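Local coordinates for protein proline dehydrogenase (Bradyrhizobium japonicum USDA 110, PDB 3HAZ) that probably oxidises proline to glutamate in two steps, joining FAD-dependent proline dehydrogenase and NAD-dependent 1-pyrroline-5-carboxylate dehydrogenase activities in one chain, at residues Pro8-Pro13 and Gln317-Ala322; Leu75-Leu80 and Thr156-Ala161; Leu266-Lys271 and Asp300-Gly305; Glu641-Thr646 and Thr982-Thr987; Phe875-Ala880 and Ile891-Arg896. One frame throughout, in Å; residues are numbered along the deposited sequence.

Contact 1 of 5, residues Pro8-Pro13 and Gln317-Ala322; sequences PPFTAP and QKRASA
The phenyl ring of Phe-10 reaches across to the first turn of helix 320-333, its far corner overlapping Ala-322. CE1 of Phe-10 lies 3.8 Å from CB of Ala-322, and CE1 of Phe-10 is 3.5 Å from the carbonyl O of Ala-322, which sits at the ring edge near its plane. The torsion that sets CG anti to the backbone N (chi1 -173°) places the ring against the helix, with the backbone N of Ala-12 over one face, offset toward the rim. The methyl CB of Ala-12 lies 3.8 Å from CG of Arg-319 and 4.1 Å from CB of Ala-322. Residues 317-322 follow strand 309-314 of the proline dehydrogenase (beta/alpha)8 barrel, making a type I turn from Gln-317 to Ala-320 that leads into the helix. The N-terminal segment, extended and without regular structure, thus lies over a beta-alpha junction, with the Arg-319 side chain about 11 Å from the bound FAD. Arg-319 bends at chi3, and NH2 binds OE1 of Gln-317 at 2.8 Å, meeting a lone pair in the carbonyl plane; it also donates to the carbonyl of Ala-284. Gln-317 in turn bonds to the FAD-binding Gln-314. On the other side of the guanidinium, a water in its plane accepts from NH1 of Arg-319 at 2.8 Å and donates to the carbonyl O of Ala-12 at 2.7 Å.

Contact 2 of 5, residues Leu75-Leu80 and Thr156-Ala161; sequences LALMVL and TATRQA
Helix segments 75-80 and 156-161 cross at -66° with their axes 8.4 Å apart, and the backbones come closest at Met-78 and Ala-161, whose CA atoms are 5.2 Å apart. The small side chain of Ala-161 suits this close approach: its CB sits 3.7 Å from the carbonyl O of Leu-77, against the backbone of the other helix, with CB of Leu-77 and CG of Met-78 flanking it. Leu-77 supplies the main projection. Its CG is anti to the carbonyl carbon (chi1 -65°), and its two methyls divide between neighbours, CD1 resting 3.9 Å from CB of Ala-157 and CD2 3.7 Å from OG1 of Thr-158. The leucine and threonine side chains cross at about a right angle. Leu-80 comes in from the next turn, its CD2 4.1 Å from CG2 of Thr-158. The threonine hydroxyl is bonded to the carbonyl of Val-154 one turn back in its own helix, so this buried polar atom can lie among leucine methyls without a partner across the interface. Met-63 of helix 60-66 covers the Met-78 and Ala-161 end. Such close, oblique packing, with Ala-157 and Ala-161 packed against Leu-77, is that of the all-helical region assigned to the family of PutA DNA-binding domains.

Contact 3 of 5, residues Leu266-Lys271 and Asp300-Gly305; sequences LAQRAK and DPSLKG
NE2 of Gln-268 gives a hydrogen bond to OG of Ser-302 at 2.8 Å, in the plane of its own amide and fairly straight (159°). The glutamine chain runs extended beyond CG, so the amide stands out to meet the hydroxyl. Beside it, Leu-303 presents both methyls to the helix: CD1 and CD2 each lie 4.0 Å from CB of Ala-267, and the leucine crosses the Gln-268 side chain at about a right angle. Lys-271 stretches along the other flank, its CE only 3.0 Å from the carbonyl O of Lys-304 and its CD 3.4 Å from the carbonyl O of Ser-302. In the (beta/alpha)8 barrel, helix 252-272 here nears strand 276-279, while 300-305 links helix 287-298 to strand 309-314; the contact therefore joins two successive alpha-beta units at the barrel end where helices lead into strands. A second shell fixes Ser-302. OG of Ser-302, in the crowded position between backbone N and carbonyl carbon (chi1 73°), donates to OD1 of Asp-300 at 2.6 Å from above the carboxylate plane. The backbone N of Ser-302 takes the anti lone pair of OD1, closing an Asx turn. Farther out, Arg-336 donates to the carbonyl of Asp-300.

Contact 4 of 5, residues Glu641-Thr646 and Thr982-Thr987; sequences ESNALT and TVTINT
OG1 of Thr-984 donates to OD1 of Asn-643 at 2.7 Å, in the plane of the amide carbonyl, while ND2 of Asn-643 turns to OE1 of Glu-641 at 2.9 Å in an almost straight bond (173°) on the anti lone pair. The amide thus links two antiparallel strands of a mixed sheet that probably belongs to the oligomerisation flap known from other aldehyde dehydrogenases: strand 982-986 also pairs in parallel with a strand of the third subunit, continuing the sheet across the interface. OD1 of Asn-643 takes a further bond from Gln-954 of that subunit, and OE2 of Glu-641 forms a salt bridge with its Arg-944. An alanine in place of Asn-643 would remove the acceptor and donor of this amide and would probably leave the Thr-984 hydroxyl and the Glu-641 carboxylate less firmly placed at the subunit boundary. Under the side chains the backbone is regular, with Ser-642 opposite Ile-985 and Ala-644 opposite Val-983 as hydrogen-bonded pairs; N of Val-983 meets O of Ala-644 at 2.9 Å and 170°. On the face of Glu-641, Asn-643 and Leu-645, the extended glutamate crosses Thr-984 obliquely, its CD 3.6 Å from CG2 of the threonine. Leu-645 CD1 rests 3.6 Å from OG1 of Thr-982, whose hydroxyl is engaged by the carbonyl of Pro-955 of the third subunit. On the other face, a water lies 2.6 Å from OG of Ser-642 and donates to the carbonyl O of Val-983 at 2.8 Å.

Contact 5 of 5, residues Phe875-Ala880 and Ile891-Arg896; sequences FELTEA and ILHVVR
Val-895 packs its CG2 methyl 3.8 Å from CB of Leu-877, with Ala-880 beside the same methyl. Leu-877 also crosses His-893 obliquely, CD2 lying 3.9 Å from CB of the histidine, whose ring nitrogens are bonded to His-848 and to the carbonyl of Arg-798. Farther back, Phe-875 and Ile-891 run side by side, CG2 of Ile-891 at the ring edge, 4.1 Å from CD1 of Phe-875. Backbone hydrogen bonds join the two parallel strands, N of Phe-875 to O of Leu-892 and N of Leu-877 to O of Val-894, within the mixed sheet of the aldehyde dehydrogenase region; the loop between them carries the NAD-binding Glu-886. On the face of Glu-876 and Val-894, covered by helix 804-819, Arg-896 grips the extended glutamate side-on. In this salt bridge NE and NH1 of Arg-896 bind OE2 and OE1 of Glu-876 at 2.7 and 2.9 Å respectively, both on syn lone pairs, with the carboxylate and guanidinium planes 14° apart. An alanine at Arg-896 would remove both bonds and the link to Asp-808, and would probably leave the buried Glu-876 carboxylate poorly compensated. With a water also donating to OE2 and His-859 bonded to OE1, Glu-876 is likely to stay ionised.

Along the chain, contact 1 opens first and encloses contacts 2 and 3, which follow one another; contact 4 then opens and encloses contact 5. Contact 3 lies within the proline dehydrogenase barrel, and contact 1, its centre 26 Å away, packs the N-terminal segment against it. Contact 2 lies in the helical region, its centre 41 Å from either. Contacts 4 and 5 belong to the aldehyde dehydrogenase part but to different sheets, with centres 59 Å apart. Contact 5 comes within 35 Å of contact 2, centre to centre, whereas contacts 3 and 4 are 85 Å apart on opposite sides of the chain's centre, consistent with two catalytic modules and a subunit-joining flap in one large chain.

Contact 1 of 5, residues Pro8-Pro13 and Gln317-Ala322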
# COMPACT_ATOMS: atom_id res chain seq x y z
N PRO A 8 -22.19 -48.12 25.92
CA PRO A 8 -21.14 -47.67 26.84
C PRO A 8 -21.28 -46.18 27.13
O PRO A 8 -21.90 -45.46 26.35
CB PRO A 8 -19.84 -47.91 26.05
CG PRO A 8 -20.22 -48.84 24.94
CD PRO A 8 -21.65 -48.54 24.62
N PRO A 9 -20.73 -45.71 28.26
CA PRO A 9 -20.79 -44.28 28.57
C PRO A 9 -20.33 -43.46 27.37
O PRO A 9 -19.29 -43.76 26.79
CB PRO A 9 -19.82 -44.13 29.74
CG PRO A 9 -19.87 -45.47 30.42
CD PRO A 9 -20.06 -46.48 29.32
N PHE A 10 -21.10 -42.43 27.01
CA PHE A 10 -20.80 -41.63 25.82
C PHE A 10 -19.43 -40.96 25.90
O PHE A 10 -19.10 -40.33 26.91
CB PHE A 10 -21.89 -40.59 25.62
CG PHE A 10 -21.77 -39.82 24.33
CD1 PHE A 10 -22.18 -40.38 23.14
CD2 PHE A 10 -21.27 -38.53 24.33
CE1 PHE A 10 -22.08 -39.66 21.95
CE2 PHE A 10 -21.17 -37.81 23.15
CZ PHE A 10 -21.57 -38.38 21.96
N THR A 11 -18.65 -41.07 24.83
CA THR A 11 -17.29 -40.52 24.83
C THR A 11 -16.76 -40.18 23.43
O THR A 11 -15.62 -40.50 23.09
CB THR A 11 -16.31 -41.48 25.55
OG1 THR A 11 -14.98 -40.95 25.49
CG2 THR A 11 -16.33 -42.86 24.91
N ALA A 12 -17.57 -39.50 22.62
CA ALA A 12 -17.14 -39.07 21.29
C ALA A 12 -16.03 -38.02 21.37
O ALA A 12 -15.94 -37.28 22.36
CB ALA A 12 -18.32 -38.52 20.51
N PRO A 13 -15.18 -37.95 20.34
CA PRO A 13 -14.13 -36.92 20.29
C PRO A 13 -14.73 -35.52 20.40
O PRO A 13 -15.70 -35.21 19.71
CB PRO A 13 -13.49 -37.13 18.91
CG PRO A 13 -13.73 -38.59 18.62
CD PRO A 13 -15.10 -38.87 19.18
N GLN A 317 -23.18 -28.83 17.68
CA GLN A 317 -22.03 -29.59 18.17
C GLN A 317 -21.62 -30.65 17.17
O GLN A 317 -22.46 -31.33 16.58
CB GLN A 317 -22.36 -30.27 19.51
CG GLN A 317 -22.62 -29.31 20.66
CD GLN A 317 -22.26 -29.93 21.99
OE1 GLN A 317 -21.19 -30.53 22.14
NE2 GLN A 317 -23.14 -29.78 22.98
N LYS A 318 -20.31 -30.80 16.99
CA LYS A 318 -19.79 -31.83 16.10
C LYS A 318 -20.18 -33.23 16.57
O LYS A 318 -20.29 -34.15 15.77
CB LYS A 318 -18.27 -31.68 15.97
CG LYS A 318 -17.83 -30.25 15.61
CD LYS A 318 -16.31 -30.10 15.65
CE LYS A 318 -15.88 -28.69 15.24
NZ LYS A 318 -14.43 -28.42 15.55
N ARG A 319 -20.41 -33.38 17.88
CA ARG A 319 -20.78 -34.68 18.45
C ARG A 319 -22.26 -35.03 18.25
O ARG A 319 -22.69 -36.12 18.64
CB ARG A 319 -20.45 -34.73 19.94
CG ARG A 319 -18.96 -34.78 20.26
CD ARG A 319 -18.71 -34.68 21.77
NE ARG A 319 -19.15 -33.39 22.29
CZ ARG A 319 -19.16 -33.07 23.58
NH1 ARG A 319 -18.75 -33.95 24.49
NH2 ARG A 319 -19.58 -31.87 23.96
N ALA A 320 -23.03 -34.13 17.65
CA ALA A 320 -24.48 -34.30 17.58
C ALA A 320 -24.93 -35.65 16.98
O ALA A 320 -25.79 -36.33 17.55
CB ALA A 320 -25.11 -33.15 16.81
N SER A 321 -24.34 -36.03 15.85
CA SER A 321 -24.74 -37.27 15.19
C SER A 321 -24.48 -38.49 16.07
O SER A 321 -25.26 -39.45 16.07
CB SER A 321 -24.04 -37.41 13.83
OG SER A 321 -24.59 -38.50 13.10
N ALA A 322 -23.39 -38.45 16.83
CA ALA A 322 -23.04 -39.55 17.73
C ALA A 322 -23.98 -39.61 18.93
O ALA A 322 -24.28 -40.70 19.44
CB ALA A 322 -21.58 -39.42 18.19
O HOH W 1 -17.70 -36.56 24.31

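Contact 2 of 5, residues Leu75-Leu80 and Thr156-Ala161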
# COMPACT_ATOMS: atom_id res chain seq x y z
N LEU A 75 -32.65 -5.58 27.74
CA LEU A 75 -32.78 -6.27 29.02
C LEU A 75 -33.30 -5.33 30.10
O LEU A 75 -34.21 -5.68 30.85
CB LEU A 75 -31.44 -6.89 29.46
CG LEU A 75 -31.55 -7.75 30.72
CD1 LEU A 75 -30.68 -9.00 30.63
CD2 LEU A 75 -31.21 -6.94 31.97
N ALA A 76 -32.74 -4.12 30.16
CA ALA A 76 -33.13 -3.17 31.19
C ALA A 76 -34.60 -2.76 31.06
O ALA A 76 -35.29 -2.59 32.06
CB ALA A 76 -32.22 -1.93 31.16
N LEU A 77 -35.07 -2.61 29.83
CA LEU A 77 -36.45 -2.18 29.61
C LEU A 77 -37.44 -3.31 29.91
O LEU A 77 -38.53 -3.08 30.43
CB LEU A 77 -36.64 -1.64 28.20
CG LEU A 77 -35.86 -0.36 27.88
CD1 LEU A 77 -36.18 0.13 26.48
CD2 LEU A 77 -36.13 0.73 28.91
N MET A 78 -37.04 -4.54 29.59
CA MET A 78 -37.87 -5.71 29.89
C MET A 78 -37.99 -5.94 31.40
O MET A 78 -39.03 -6.38 31.89
CB MET A 78 -37.31 -6.95 29.19
CG MET A 78 -37.46 -6.91 27.67
SD MET A 78 -36.71 -8.33 26.85
CE MET A 78 -38.05 -9.52 26.92
N VAL A 79 -36.91 -5.66 32.12
CA VAL A 79 -36.91 -5.77 33.57
C VAL A 79 -37.82 -4.70 34.16
O VAL A 79 -38.64 -4.98 35.03
CB VAL A 79 -35.49 -5.62 34.15
CG1 VAL A 79 -35.54 -5.40 35.67
CG2 VAL A 79 -34.66 -6.85 33.81
N LEU A 80 -37.67 -3.46 33.69
CA LEU A 80 -38.53 -2.39 34.14
C LEU A 80 -39.99 -2.71 33.80
O LEU A 80 -40.90 -2.48 34.59
CB LEU A 80 -38.11 -1.06 33.50
CG LEU A 80 -38.99 0.15 33.81
CD1 LEU A 80 -39.09 0.36 35.33
CD2 LEU A 80 -38.46 1.40 33.13
N THR A 156 -42.40 4.88 25.24
CA THR A 156 -43.00 4.05 24.21
C THR A 156 -42.34 2.68 24.13
O THR A 156 -43.01 1.65 24.06
CB THR A 156 -42.93 4.74 22.84
OG1 THR A 156 -43.61 6.00 22.92
CG2 THR A 156 -43.58 3.88 21.77
N ALA A 157 -41.01 2.65 24.15
CA ALA A 157 -40.27 1.39 24.15
C ALA A 157 -40.59 0.55 25.40
O ALA A 157 -40.70 -0.68 25.32
CB ALA A 157 -38.77 1.64 24.04
N THR A 158 -40.73 1.21 26.55
CA THR A 158 -41.06 0.51 27.79
C THR A 158 -42.45 -0.10 27.74
O THR A 158 -42.66 -1.22 28.22
CB THR A 158 -40.96 1.44 29.02
OG1 THR A 158 -39.61 1.93 29.15
CG2 THR A 158 -41.36 0.70 30.28
N ARG A 159 -43.41 0.63 27.16
CA ARG A 159 -44.77 0.11 27.00
C ARG A 159 -44.80 -1.12 26.10
O ARG A 159 -45.54 -2.07 26.36
CB ARG A 159 -45.71 1.19 26.44
CG ARG A 159 -45.97 2.32 27.42
CD ARG A 159 -47.15 3.19 26.97
NE ARG A 159 -47.26 4.39 27.79
CZ ARG A 159 -47.89 4.44 28.96
NH1 ARG A 159 -48.46 3.34 29.44
NH2 ARG A 159 -47.94 5.57 29.65
N GLN A 160 -43.98 -1.10 25.05
CA GLN A 160 -43.86 -2.26 24.17
C GLN A 160 -43.25 -3.45 24.92
O GLN A 160 -43.69 -4.58 24.76
CB GLN A 160 -43.01 -1.91 22.95
CG GLN A 160 -43.02 -2.96 21.87
CD GLN A 160 -42.28 -2.50 20.62
OE1 GLN A 160 -42.25 -1.30 20.31
NE2 GLN A 160 -41.68 -3.44 19.91
N ALA A 161 -42.23 -3.18 25.73
CA ALA A 161 -41.62 -4.23 26.54
C ALA A 161 -42.68 -4.84 27.45
O ALA A 161 -42.69 -6.04 27.72
CB ALA A 161 -40.43 -3.68 27.36

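Contact 3 of 5, residues Leu266-Lys271 and Asp300-Gly305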
# COMPACT_ATOMS: atom_id res chain seq x y z
N LEU A 266 -39.30 -36.83 39.13
CA LEU A 266 -39.99 -35.91 38.23
C LEU A 266 -40.54 -36.62 36.98
O LEU A 266 -41.66 -36.36 36.57
CB LEU A 266 -39.09 -34.73 37.86
CG LEU A 266 -38.75 -33.72 38.96
CD1 LEU A 266 -37.80 -32.63 38.43
CD2 LEU A 266 -40.01 -33.09 39.57
N ALA A 267 -39.75 -37.52 36.40
CA ALA A 267 -40.19 -38.28 35.23
C ALA A 267 -41.42 -39.14 35.55
O ALA A 267 -42.34 -39.25 34.74
CB ALA A 267 -39.06 -39.17 34.72
N GLN A 268 -41.42 -39.75 36.73
CA GLN A 268 -42.54 -40.56 37.18
C GLN A 268 -43.81 -39.72 37.32
O GLN A 268 -44.90 -40.16 36.96
CB GLN A 268 -42.21 -41.23 38.51
CG GLN A 268 -41.02 -42.22 38.46
CD GLN A 268 -40.69 -42.79 39.83
OE1 GLN A 268 -41.07 -42.23 40.86
NE2 GLN A 268 -39.99 -43.92 39.85
N ARG A 269 -43.66 -38.50 37.82
CA ARG A 269 -44.79 -37.60 37.99
C ARG A 269 -45.35 -37.19 36.63
O ARG A 269 -46.56 -37.04 36.48
CB ARG A 269 -44.38 -36.37 38.79
CG ARG A 269 -44.22 -36.64 40.28
CD ARG A 269 -43.33 -35.58 40.92
NE ARG A 269 -43.19 -35.77 42.35
CZ ARG A 269 -44.03 -35.27 43.25
NH1 ARG A 269 -45.08 -34.55 42.86
NH2 ARG A 269 -43.83 -35.49 44.54
N ALA A 270 -44.45 -37.00 35.67
CA ALA A 270 -44.84 -36.66 34.30
C ALA A 270 -45.52 -37.87 33.64
O ALA A 270 -46.53 -37.73 32.96
CB ALA A 270 -43.62 -36.23 33.50
N LYS A 271 -44.94 -39.04 33.85
CA LYS A 271 -45.50 -40.27 33.31
C LYS A 271 -46.94 -40.47 33.77
O LYS A 271 -47.81 -40.84 32.99
CB LYS A 271 -44.65 -41.48 33.72
CG LYS A 271 -45.32 -42.83 33.46
CD LYS A 271 -44.35 -43.98 33.66
CE LYS A 271 -45.00 -45.33 33.40
NZ LYS A 271 -45.81 -45.79 34.56
N ASP A 300 -34.58 -47.02 34.73
CA ASP A 300 -35.46 -47.42 35.82
C ASP A 300 -36.77 -48.03 35.30
O ASP A 300 -37.48 -47.41 34.52
CB ASP A 300 -35.75 -46.25 36.75
CG ASP A 300 -36.42 -46.70 38.04
OD1 ASP A 300 -37.62 -47.03 38.01
OD2 ASP A 300 -35.75 -46.71 39.09
N PRO A 301 -37.08 -49.25 35.76
CA PRO A 301 -38.26 -50.00 35.31
C PRO A 301 -39.56 -49.22 35.45
O PRO A 301 -40.52 -49.50 34.74
CB PRO A 301 -38.28 -51.22 36.24
CG PRO A 301 -36.85 -51.38 36.67
CD PRO A 301 -36.29 -49.99 36.76
N SER A 302 -39.58 -48.25 36.36
CA SER A 302 -40.78 -47.45 36.61
C SER A 302 -41.18 -46.59 35.41
O SER A 302 -42.29 -46.06 35.36
CB SER A 302 -40.60 -46.56 37.85
OG SER A 302 -39.71 -45.48 37.58
N LEU A 303 -40.28 -46.44 34.44
CA LEU A 303 -40.56 -45.61 33.27
C LEU A 303 -41.05 -46.42 32.07
O LEU A 303 -41.31 -45.87 31.00
CB LEU A 303 -39.36 -44.73 32.92
CG LEU A 303 -38.96 -43.75 34.03
CD1 LEU A 303 -37.84 -42.80 33.59
CD2 LEU A 303 -40.18 -42.96 34.51
N LYS A 304 -41.20 -47.73 32.25
CA LYS A 304 -41.78 -48.58 31.21
C LYS A 304 -43.21 -48.16 30.90
O LYS A 304 -43.92 -47.63 31.76
CB LYS A 304 -41.77 -50.04 31.66
CG LYS A 304 -40.40 -50.69 31.72
CD LYS A 304 -40.49 -52.07 32.39
CE LYS A 304 -39.19 -52.84 32.28
NZ LYS A 304 -38.82 -53.10 30.86
N GLY A 305 -43.64 -48.41 29.67
CA GLY A 305 -45.02 -48.18 29.27
C GLY A 305 -45.38 -46.71 29.16
O GLY A 305 -46.53 -46.33 29.38

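Contact 4 of 5, residues Glu641-Thr646 and Thr982-Thr987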
# COMPACT_ATOMS: atom_id res chain seq x y z
N GLU A 641 26.45 12.34 12.58
CA GLU A 641 26.46 11.76 13.92
C GLU A 641 25.46 10.63 14.05
O GLU A 641 24.33 10.74 13.57
CB GLU A 641 26.18 12.84 14.97
CG GLU A 641 26.28 12.37 16.41
CD GLU A 641 25.90 13.46 17.40
OE1 GLU A 641 24.70 13.58 17.74
OE2 GLU A 641 26.81 14.20 17.85
N SER A 642 25.86 9.55 14.70
CA SER A 642 24.92 8.48 15.01
C SER A 642 24.63 8.43 16.51
O SER A 642 25.53 8.66 17.32
CB SER A 642 25.44 7.12 14.54
OG SER A 642 26.50 6.67 15.37
N ASN A 643 23.39 8.13 16.86
CA ASN A 643 22.97 8.01 18.25
C ASN A 643 22.12 6.77 18.42
O ASN A 643 21.06 6.66 17.81
CB ASN A 643 22.19 9.25 18.69
CG ASN A 643 23.05 10.49 18.73
OD1 ASN A 643 23.74 10.75 19.72
ND2 ASN A 643 23.02 11.27 17.65
N ALA A 644 22.58 5.85 19.25
CA ALA A 644 21.90 4.57 19.41
C ALA A 644 21.66 4.25 20.88
O ALA A 644 22.58 4.32 21.70
CB ALA A 644 22.70 3.47 18.73
N LEU A 645 20.42 3.88 21.20
CA LEU A 645 20.04 3.51 22.56
C LEU A 645 19.95 1.98 22.69
O LEU A 645 19.29 1.31 21.88
CB LEU A 645 18.69 4.14 22.92
CG LEU A 645 18.14 3.95 24.34
CD1 LEU A 645 19.06 4.56 25.40
CD2 LEU A 645 16.74 4.55 24.46
N THR A 646 20.62 1.44 23.70
CA THR A 646 20.58 0.00 23.94
C THR A 646 20.18 -0.28 25.38
O THR A 646 20.18 0.63 26.22
CB THR A 646 21.94 -0.67 23.64
OG1 THR A 646 22.98 0.01 24.34
CG2 THR A 646 22.25 -0.62 22.15
N THR A 982 23.46 4.88 25.94
CA THR A 982 23.46 5.65 24.70
C THR A 982 24.88 5.71 24.14
O THR A 982 25.82 6.08 24.84
CB THR A 982 22.97 7.08 24.95
OG1 THR A 982 21.67 7.04 25.54
CG2 THR A 982 22.93 7.88 23.64
N VAL A 983 25.03 5.34 22.87
CA VAL A 983 26.30 5.48 22.17
C VAL A 983 26.17 6.53 21.08
O VAL A 983 25.32 6.43 20.19
CB VAL A 983 26.76 4.15 21.55
CG1 VAL A 983 27.98 4.38 20.66
CG2 VAL A 983 27.06 3.13 22.64
N THR A 984 27.01 7.55 21.17
CA THR A 984 27.00 8.65 20.22
C THR A 984 28.33 8.73 19.49
O THR A 984 29.37 8.97 20.10
CB THR A 984 26.76 9.98 20.95
OG1 THR A 984 25.48 9.96 21.58
CG2 THR A 984 26.84 11.16 19.99
N ILE A 985 28.30 8.53 18.18
CA ILE A 985 29.52 8.54 17.38
C ILE A 985 29.53 9.70 16.38
O ILE A 985 28.62 9.83 15.57
CB ILE A 985 29.66 7.22 16.59
CG1 ILE A 985 29.61 6.03 17.54
CG2 ILE A 985 30.96 7.22 15.76
CD1 ILE A 985 29.38 4.71 16.85
N ASN A 986 30.55 10.54 16.46
CA ASN A 986 30.77 11.56 15.44
C ASN A 986 31.23 10.88 14.16
O ASN A 986 32.37 10.43 14.06
CB ASN A 986 31.80 12.58 15.93
CG ASN A 986 32.21 13.56 14.85
OD1 ASN A 986 31.66 13.57 13.75
ND2 ASN A 986 33.20 14.39 15.16
N THR A 987 30.34 10.78 13.18
CA THR A 987 30.64 10.03 11.96
C THR A 987 31.16 10.90 10.82
O THR A 987 31.46 10.39 9.74
CB THR A 987 29.41 9.21 11.48
OG1 THR A 987 28.31 10.09 11.24
CG2 THR A 987 29.01 8.19 12.54
O HOH W 2 25.91 5.51 17.63

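Contact 5 of 5, residues Phe875-Ala880 and Ile891-Arg896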
# COMPACT_ATOMS: atom_id res chain seq x y z
N PHE A 875 -18.02 -13.87 57.08
CA PHE A 875 -18.41 -12.97 58.15
C PHE A 875 -18.96 -11.70 57.54
O PHE A 875 -18.50 -11.26 56.48
CB PHE A 875 -17.21 -12.62 59.05
CG PHE A 875 -16.67 -13.79 59.81
CD1 PHE A 875 -15.54 -14.45 59.36
CD2 PHE A 875 -17.29 -14.22 60.97
CE1 PHE A 875 -15.04 -15.53 60.06
CE2 PHE A 875 -16.79 -15.30 61.67
CZ PHE A 875 -15.66 -15.95 61.22
N GLU A 876 -19.94 -11.11 58.21
CA GLU A 876 -20.42 -9.79 57.82
C GLU A 876 -19.96 -8.78 58.85
O GLU A 876 -20.17 -8.96 60.05
CB GLU A 876 -21.95 -9.77 57.67
CG GLU A 876 -22.52 -8.36 57.47
CD GLU A 876 -23.98 -8.36 57.06
OE1 GLU A 876 -24.57 -9.45 56.90
OE2 GLU A 876 -24.54 -7.26 56.89
N LEU A 877 -19.33 -7.72 58.37
CA LEU A 877 -18.83 -6.64 59.20
C LEU A 877 -19.87 -5.54 59.25
O LEU A 877 -20.62 -5.34 58.29
CB LEU A 877 -17.56 -6.07 58.58
CG LEU A 877 -16.18 -6.68 58.84
CD1 LEU A 877 -16.26 -8.15 59.24
CD2 LEU A 877 -15.26 -6.45 57.61
N THR A 878 -19.89 -4.80 60.35
CA THR A 878 -20.68 -3.58 60.45
C THR A 878 -20.08 -2.53 59.53
O THR A 878 -20.80 -1.83 58.82
CB THR A 878 -20.70 -3.03 61.89
OG1 THR A 878 -21.41 -3.94 62.74
CG2 THR A 878 -21.38 -1.68 61.93
N GLU A 879 -18.76 -2.41 59.57
CA GLU A 879 -18.05 -1.50 58.67
C GLU A 879 -16.72 -2.09 58.21
O GLU A 879 -16.13 -2.93 58.89
CB GLU A 879 -17.84 -0.14 59.34
CG GLU A 879 -17.11 -0.21 60.66
CD GLU A 879 -17.12 1.12 61.39
OE1 GLU A 879 -17.63 2.11 60.83
OE2 GLU A 879 -16.61 1.17 62.54
N ALA A 880 -16.25 -1.63 57.05
CA ALA A 880 -15.05 -2.19 56.42
C ALA A 880 -13.83 -2.00 57.32
O ALA A 880 -12.91 -2.81 57.29
CB ALA A 880 -14.81 -1.55 55.07
N ILE A 891 -11.49 -16.95 53.61
CA ILE A 891 -12.29 -16.19 54.56
C ILE A 891 -12.86 -14.91 53.95
O ILE A 891 -12.14 -13.93 53.76
CB ILE A 891 -11.49 -15.86 55.84
CG1 ILE A 891 -10.94 -17.16 56.44
CG2 ILE A 891 -12.37 -15.11 56.85
CD1 ILE A 891 -9.92 -16.94 57.54
N LEU A 892 -14.15 -14.94 53.65
CA LEU A 892 -14.83 -13.80 53.05
C LEU A 892 -15.42 -12.88 54.11
O LEU A 892 -16.05 -13.33 55.06
CB LEU A 892 -15.93 -14.27 52.10
CG LEU A 892 -16.76 -13.18 51.43
CD1 LEU A 892 -15.90 -12.43 50.42
CD2 LEU A 892 -17.98 -13.79 50.76
N HIS A 893 -15.20 -11.57 53.94
CA HIS A 893 -15.85 -10.58 54.78
C HIS A 893 -16.83 -9.80 53.92
O HIS A 893 -16.53 -9.48 52.77
CB HIS A 893 -14.81 -9.64 55.41
CG HIS A 893 -13.69 -10.35 56.10
ND1 HIS A 893 -12.61 -10.87 55.42
CD2 HIS A 893 -13.49 -10.65 57.40
CE1 HIS A 893 -11.79 -11.44 56.28
NE2 HIS A 893 -12.30 -11.33 57.49
N VAL A 894 -18.01 -9.51 54.47
CA VAL A 894 -19.06 -8.81 53.73
C VAL A 894 -19.57 -7.57 54.45
O VAL A 894 -19.81 -7.59 55.65
CB VAL A 894 -20.26 -9.73 53.43
CG1 VAL A 894 -21.31 -8.99 52.61
CG2 VAL A 894 -19.80 -11.00 52.72
N VAL A 895 -19.74 -6.49 53.70
CA VAL A 895 -20.37 -5.28 54.21
C VAL A 895 -21.53 -4.90 53.28
O VAL A 895 -21.36 -4.82 52.06
CB VAL A 895 -19.36 -4.11 54.25
CG1 VAL A 895 -20.07 -2.80 54.58
CG2 VAL A 895 -18.25 -4.40 55.25
N ARG A 896 -22.72 -4.68 53.83
CA ARG A 896 -23.83 -4.21 53.00
C ARG A 896 -23.89 -2.68 53.06
O ARG A 896 -23.48 -2.09 54.05
CB ARG A 896 -25.16 -4.87 53.39
CG ARG A 896 -25.71 -4.50 54.76
CD ARG A 896 -26.99 -5.28 55.05
NE ARG A 896 -26.70 -6.65 55.46
CZ ARG A 896 -27.52 -7.68 55.27
NH1 ARG A 896 -27.17 -8.89 55.69
NH2 ARG A 896 -28.69 -7.50 54.67
O HOH W 3 -23.01 -5.14 56.78